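Local coordinates for putative acetyltransferase Ta0821 (Thermoplasma acidophilum DSM 1728, PDB 3C26), which probably transfers an acyl group, most likely acetyl from acetyl-CoA as in other members of the GNAT family, to an acceptor not yet identified, at residues I177-M182 / D216-D221; N196-D201 / F205-I210. One frame throughout, in Å; residues are numbered along the deposited sequence.

Interaction 1 (I177-M182 / D216-D221); sequences IDWKYM and DLFVND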
loop_
_atom_site.group_PDB
_atom_site.type_symbol
_atom_site.label_atom_id
_atom_site.label_comp_id
_atom_site.label_asym_id
_atom_site.label_seq_id
_atom_site.Cartn_x
_atom_site.Cartn_y
_atom_site.Cartn_z
ATOM N N ILE A 177 -13.229 -6.934 18.041
ATOM C CA ILE A 177 -12.897 -6.553 19.376
ATOM C C ILE A 177 -11.570 -7.202 19.771
ATOM O O ILE A 177 -11.406 -8.421 19.691
ATOM C CB ILE A 177 -13.976 -6.938 20.345
ATOM C CG1 ILE A 177 -15.294 -6.232 19.969
ATOM C CG2 ILE A 177 -13.608 -6.540 21.764
ATOM C CD1 ILE A 177 -16.363 -6.400 21.020
ATOM N N ASP A 178 -10.629 -6.382 20.198
ATOM C CA ASP A 178 -9.301 -6.910 20.582
ATOM C C ASP A 178 -8.799 -7.934 19.571
ATOM O O ASP A 178 -8.431 -9.056 19.916
ATOM C CB ASP A 178 -9.348 -7.536 21.969
ATOM C CG ASP A 178 -7.968 -8.002 22.474
ATOM O OD1 ASP A 178 -6.962 -7.412 22.114
ATOM O OD2 ASP A 178 -7.904 -8.954 23.273
ATOM N N TRP A 179 -8.848 -7.539 18.303
ATOM C CA TRP A 179 -8.324 -8.315 17.147
ATOM C C TRP A 179 -8.987 -9.659 16.867
ATOM O O TRP A 179 -8.432 -10.530 16.185
ATOM C CB TRP A 179 -6.800 -8.500 17.231
ATOM C CG TRP A 179 -6.056 -7.226 17.145
ATOM C CD1 TRP A 179 -5.751 -6.391 18.201
ATOM C CD2 TRP A 179 -5.544 -6.575 15.967
ATOM N NE1 TRP A 179 -5.106 -5.293 17.740
ATOM C CE2 TRP A 179 -4.929 -5.384 16.390
ATOM C CE3 TRP A 179 -5.560 -6.878 14.604
ATOM C CZ2 TRP A 179 -4.324 -4.489 15.504
ATOM C CZ3 TRP A 179 -4.940 -5.986 13.726
ATOM C CH2 TRP A 179 -4.350 -4.807 14.187
ATOM N N LYS A 180 -10.177 -9.785 17.415
ATOM C CA LYS A 180 -11.032 -10.936 17.253
ATOM C C LYS A 180 -12.348 -10.453 16.630
ATOM O O LYS A 180 -12.943 -9.497 17.084
ATOM C CB LYS A 180 -11.262 -11.601 18.623
ATOM C CG LYS A 180 -10.010 -12.157 19.280
ATOM C CD LYS A 180 -10.214 -12.540 20.759
ATOM C CE LYS A 180 -9.986 -11.360 21.665
ATOM N NZ LYS A 180 -10.261 -11.588 23.165
ATOM N N TYR A 181 -12.767 -11.113 15.554
ATOM C CA TYR A 181 -14.054 -10.827 14.932
ATOM C C TYR A 181 -15.096 -11.798 15.518
ATOM O O TYR A 181 -15.085 -13.002 15.262
ATOM C CB TYR A 181 -13.978 -10.921 13.389
ATOM C CG TYR A 181 -15.139 -10.246 12.684
ATOM C CD1 TYR A 181 -15.209 -8.840 12.598
ATOM C CD2 TYR A 181 -16.147 -10.985 12.085
ATOM C CE1 TYR A 181 -16.228 -8.213 11.944
ATOM C CE2 TYR A 181 -17.187 -10.348 11.462
ATOM C CZ TYR A 181 -17.237 -8.971 11.402
ATOM O OH TYR A 181 -18.294 -8.370 10.751
HETATM N N MSE A 182 -16.015 -11.235 16.274
HETATM C CA MSE A 182 -16.975 -12.014 17.038
HETATM C C MSE A 182 -18.383 -11.471 16.909
HETATM O O MSE A 182 -18.591 -10.283 16.723
HETATM C CB MSE A 182 -16.569 -11.984 18.529
HETATM C CG MSE A 182 -16.614 -10.607 19.161
HETATM SE SE MSE A 182 -16.076 -10.503 21.081
HETATM C CE MSE A 182 -14.163 -10.671 20.906
ATOM N N ASP A 216 -4.765 2.251 18.362
ATOM C CA ASP A 216 -5.542 1.650 17.307
ATOM C C ASP A 216 -7.023 1.757 17.684
ATOM O O ASP A 216 -7.383 1.537 18.841
ATOM C CB ASP A 216 -5.203 0.138 17.149
ATOM C CG ASP A 216 -3.759 -0.143 16.693
ATOM O OD1 ASP A 216 -3.189 0.597 15.875
ATOM O OD2 ASP A 216 -3.188 -1.151 17.143
ATOM N N LEU A 217 -7.847 2.121 16.700
ATOM C CA LEU A 217 -9.286 2.205 16.827
ATOM C C LEU A 217 -9.954 1.420 15.739
ATOM O O LEU A 217 -9.671 1.608 14.566
ATOM C CB LEU A 217 -9.791 3.685 16.822
ATOM C CG LEU A 217 -9.070 4.571 17.876
ATOM C CD1 LEU A 217 -7.867 5.311 17.289
ATOM C CD2 LEU A 217 -10.055 5.575 18.503
ATOM N N PHE A 218 -10.821 0.511 16.141
ATOM C CA PHE A 218 -11.617 -0.276 15.226
ATOM C C PHE A 218 -13.049 0.247 15.190
ATOM O O PHE A 218 -13.835 0.086 16.128
ATOM C CB PHE A 218 -11.636 -1.732 15.639
ATOM C CG PHE A 218 -10.391 -2.439 15.373
ATOM C CD1 PHE A 218 -9.260 -2.205 16.139
ATOM C CD2 PHE A 218 -10.307 -3.318 14.300
ATOM C CE1 PHE A 218 -8.090 -2.876 15.875
ATOM C CE2 PHE A 218 -9.118 -4.020 14.037
ATOM C CZ PHE A 218 -8.020 -3.782 14.802
ATOM N N VAL A 219 -13.398 0.859 14.078
ATOM C CA VAL A 219 -14.713 1.478 13.946
ATOM C C VAL A 219 -15.648 0.476 13.339
ATOM O O VAL A 219 -15.678 0.266 12.131
ATOM C CB VAL A 219 -14.655 2.742 13.127
ATOM C CG1 VAL A 219 -16.038 3.481 13.124
ATOM C CG2 VAL A 219 -13.580 3.624 13.707
ATOM N N ASN A 220 -16.411 -0.136 14.228
ATOM C CA ASN A 220 -17.405 -1.171 13.887
ATOM C C ASN A 220 -18.749 -0.622 13.418
ATOM O O ASN A 220 -19.504 -1.292 12.715
ATOM C CB ASN A 220 -17.617 -2.083 15.088
ATOM C CG ASN A 220 -16.401 -2.978 15.367
ATOM O OD1 ASN A 220 -15.989 -3.732 14.495
ATOM N ND2 ASN A 220 -15.825 -2.878 16.566
ATOM N N ASP A 221 -19.041 0.586 13.871
ATOM C CA ASP A 221 -20.264 1.308 13.533
ATOM C C ASP A 221 -20.164 2.768 13.951
ATOM O O ASP A 221 -19.480 3.142 14.910
ATOM C CB ASP A 221 -21.527 0.673 14.155
ATOM C CG ASP A 221 -22.824 1.054 13.382
ATOM O OD1 ASP A 221 -22.751 1.912 12.444
ATOM O OD2 ASP A 221 -23.878 0.448 13.690
HETATM O O HOH W 1 -3.902 -2.913 19.203
#
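Phe218 drives the edge of its ring into a face of the Trp179 indole. Its CZ stands 3.6 Å above the indole plane, over the centre. The two ring planes are 80° apart, and the Phe218 centroid lies 5.0 Å from that of the six-membered ring of Trp179. This is a T-shaped stack, in which the slightly positive C-H edge of phenylalanine meets the electron-rich indole. The CB of Trp179 does not point at the strand, but its first torsion (chi1 -64°) swings the indole toward it. Asp216, two residues before Phe218 and on the same side of its strand, comes to the indole edge instead, its carboxylate plane turned 83° from the ring. A water accepts the N-H of Trp179 NE1 at 3.0 Å and donates to Asp216 OD2 at 2.8 Å, giving the buried indole nitrogen a polar partner; Asp216 OD1 is hydrogen-bonded to Thr44. Tyr48 also stacks with Trp179, and Tyr242 with Phe218. Trp179 occupies the third position of a type I' turn, closed by Lys180 N to Ile177 O at 2.9 Å. The contact sets this turn residue of a two-residue beta hairpin, strands 174-177 and 180-183, against strand 214-221; the Cys174-Cys183 disulfide joins the hairpin's ends.

Interaction 2 (N196-D201 / F205-I210); sequences NNLIVD and FVYFDI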
loop_
_atom_site.group_PDB
_atom_site.type_symbol
_atom_site.label_atom_id
_atom_site.label_comp_id
_atom_site.label_asym_id
_atom_site.label_seq_id
_atom_site.Cartn_x
_atom_site.Cartn_y
_atom_site.Cartn_z
ATOM N N ASN A 196 -13.900 -1.269 29.214
ATOM C CA ASN A 196 -12.883 -0.216 29.389
ATOM C C ASN A 196 -12.157 0.129 28.098
ATOM O O ASN A 196 -11.312 1.033 28.054
ATOM C CB ASN A 196 -11.850 -0.590 30.458
ATOM C CG ASN A 196 -12.347 -0.326 31.868
ATOM O OD1 ASN A 196 -13.223 0.524 32.098
ATOM N ND2 ASN A 196 -11.786 -1.051 32.824
ATOM N N ASN A 197 -12.505 -0.610 27.044
ATOM C CA ASN A 197 -11.939 -0.386 25.722
ATOM C C ASN A 197 -12.998 -0.148 24.665
ATOM O O ASN A 197 -12.731 -0.297 23.517
ATOM C CB ASN A 197 -11.076 -1.571 25.270
ATOM C CG ASN A 197 -9.795 -1.693 26.052
ATOM O OD1 ASN A 197 -9.793 -2.208 27.149
ATOM N ND2 ASN A 197 -8.693 -1.261 25.467
ATOM N N LEU A 198 -14.202 0.214 25.079
ATOM C CA LEU A 198 -15.276 0.459 24.145
ATOM C C LEU A 198 -15.891 1.848 24.290
ATOM O O LEU A 198 -16.034 2.407 25.378
ATOM C CB LEU A 198 -16.356 -0.624 24.301
ATOM C CG LEU A 198 -15.956 -2.005 23.796
ATOM C CD1 LEU A 198 -16.764 -3.127 24.460
ATOM C CD2 LEU A 198 -16.111 -2.059 22.268
ATOM N N ILE A 199 -16.228 2.390 23.134
ATOM C CA ILE A 199 -16.988 3.619 23.007
ATOM C C ILE A 199 -18.240 3.155 22.280
ATOM O O ILE A 199 -18.210 2.835 21.089
ATOM C CB ILE A 199 -16.289 4.712 22.209
ATOM C CG1 ILE A 199 -14.992 5.121 22.915
ATOM C CG2 ILE A 199 -17.197 5.915 22.038
ATOM C CD1 ILE A 199 -14.197 6.136 22.147
ATOM N N VAL A 200 -19.315 3.019 23.052
ATOM C CA VAL A 200 -20.590 2.530 22.531
ATOM C C VAL A 200 -21.689 3.464 22.942
ATOM O O VAL A 200 -21.879 3.769 24.125
ATOM C CB VAL A 200 -20.941 1.119 23.019
ATOM C CG1 VAL A 200 -22.335 0.703 22.481
ATOM C CG2 VAL A 200 -19.880 0.128 22.572
ATOM N N ASP A 201 -22.412 3.930 21.937
ATOM C CA ASP A 201 -23.474 4.892 22.163
ATOM C C ASP A 201 -24.265 5.105 20.879
ATOM O O ASP A 201 -23.803 5.744 19.925
ATOM C CB ASP A 201 -22.840 6.198 22.607
ATOM C CG ASP A 201 -23.821 7.159 23.188
ATOM O OD1 ASP A 201 -24.982 6.785 23.419
ATOM O OD2 ASP A 201 -23.403 8.293 23.442
ATOM N N PHE A 205 -19.907 2.332 17.728
ATOM C CA PHE A 205 -19.396 1.130 18.344
ATOM C C PHE A 205 -17.942 1.004 17.927
ATOM O O PHE A 205 -17.637 0.537 16.843
ATOM C CB PHE A 205 -20.223 -0.076 17.925
ATOM C CG PHE A 205 -19.956 -1.313 18.735
ATOM C CD1 PHE A 205 -20.975 -1.975 19.378
ATOM C CD2 PHE A 205 -18.672 -1.770 18.900
ATOM C CE1 PHE A 205 -20.710 -3.115 20.135
ATOM C CE2 PHE A 205 -18.398 -2.887 19.641
ATOM C CZ PHE A 205 -19.412 -3.574 20.256
ATOM N N VAL A 206 -17.066 1.505 18.801
ATOM C CA VAL A 206 -15.633 1.558 18.581
ATOM C C VAL A 206 -14.822 0.849 19.676
ATOM O O VAL A 206 -14.992 1.050 20.877
ATOM C CB VAL A 206 -15.119 3.053 18.496
ATOM C CG1 VAL A 206 -13.621 3.142 18.230
ATOM C CG2 VAL A 206 -15.877 3.812 17.435
ATOM N N TYR A 207 -13.959 -0.010 19.216
ATOM C CA TYR A 207 -13.012 -0.670 20.099
ATOM C C TYR A 207 -11.653 0.035 19.951
ATOM O O TYR A 207 -11.181 0.256 18.848
ATOM C CB TYR A 207 -12.887 -2.157 19.754
ATOM C CG TYR A 207 -11.835 -2.801 20.610
ATOM C CD1 TYR A 207 -12.122 -3.269 21.877
ATOM C CD2 TYR A 207 -10.518 -2.849 20.173
ATOM C CE1 TYR A 207 -11.122 -3.833 22.670
ATOM C CE2 TYR A 207 -9.527 -3.375 20.955
ATOM C CZ TYR A 207 -9.814 -3.852 22.186
ATOM O OH TYR A 207 -8.751 -4.364 22.909
ATOM N N PHE A 208 -11.059 0.417 21.073
ATOM C CA PHE A 208 -9.760 1.063 21.072
ATOM C C PHE A 208 -8.718 0.355 21.950
ATOM O O PHE A 208 -9.042 -0.305 22.926
ATOM C CB PHE A 208 -9.843 2.569 21.433
ATOM C CG PHE A 208 -10.250 2.838 22.828
ATOM C CD1 PHE A 208 -9.302 2.905 23.852
ATOM C CD2 PHE A 208 -11.573 3.075 23.131
ATOM C CE1 PHE A 208 -9.697 3.122 25.153
ATOM C CE2 PHE A 208 -11.951 3.285 24.416
ATOM C CZ PHE A 208 -11.001 3.340 25.432
ATOM N N ASP A 209 -7.463 0.505 21.526
ATOM C CA ASP A 209 -6.310 -0.081 22.193
ATOM C C ASP A 209 -5.164 0.921 22.150
ATOM O O ASP A 209 -4.584 1.199 21.111
ATOM C CB ASP A 209 -5.911 -1.414 21.515
ATOM C CG ASP A 209 -4.793 -2.143 22.254
ATOM O OD1 ASP A 209 -4.456 -1.735 23.356
ATOM O OD2 ASP A 209 -4.243 -3.125 21.709
ATOM N N ILE A 210 -4.944 1.529 23.305
ATOM C CA ILE A 210 -3.887 2.502 23.518
ATOM C C ILE A 210 -2.631 1.708 23.840
ATOM O O ILE A 210 -2.645 0.811 24.703
ATOM C CB ILE A 210 -4.180 3.362 24.735
ATOM C CG1 ILE A 210 -5.463 4.167 24.511
ATOM C CG2 ILE A 210 -2.954 4.221 25.108
ATOM C CD1 ILE A 210 -5.834 4.988 25.713
#
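With CG anti to the carbonyl carbon and its amide turned by chi2 of 80°, Asn197 presents ND2 to the backbone of Phe208, whose CG stands between its backbone N and carbonyl carbon (chi1 67°), which lays the ring over the backbone of Asn197. The two residues therefore grip each other twice. Asn197 ND2 donates to Phe208 O over 2.7 Å, nearly straight at 170°, with the acceptor in the amide plane, while Phe208 N donates to Asn197 O at 3.0 Å. Over one face of the Phe208 ring, toward its rim, lies Asn197 CA, 4.0 Å from the centroid, a CH-pi contact. Asparagine suits this place beside the strand because its short amide can bond to a main-chain carbonyl across the pair. On the same face of the sheet as Tyr207, Leu198 extends CD2 to Phe205 CE2 at 3.6 Å and meets the edge of the Tyr207 ring. Val200 lies beside Phe205 and sets CG2 over the centre of its ring, 4.0 Å from the centroid; one methyl of the branched valine side chain thus lies on the flat ring. Ile199 and Val206 lie on the other face; Ile199 CG1 also meets Phe208 CE2 at 3.9 Å. Ile199 and Val206 form the hydrogen-bonded pair, each N giving to the other's O, between two non-hydrogen-bonded pairs. His191 of helix 187-193 touches Leu198 and Val200. This is an antiparallel beta hairpin of strands 198-200 and 204-211, with Leu198, Val200, Phe205 and Tyr207 on one face and Ile199 and Val206 on the other.

Overall arrangement
From the N terminus, the chain first reaches the tight hairpin at 177-182, runs through helix 187-193, and enters the hairpin of interaction 2, where 196-201 meets 205-210 across a short turn. It then reverses into strand 214-221, and interaction 1 closes the larger loop by bringing 216-221 back to 177-182. The smaller loop thus lies wholly within the larger one. Strands 204-211 and 214-221 are neighbours, joined by Phe218 N to Tyr207 O at 2.7 Å and by Asp209 N to Asp216 O, while Ile177 and Asp178 pack on the Tyr207 ring. Together the contacts tie the 174-183 hairpin to strands 198-200, 204-211 and 214-221.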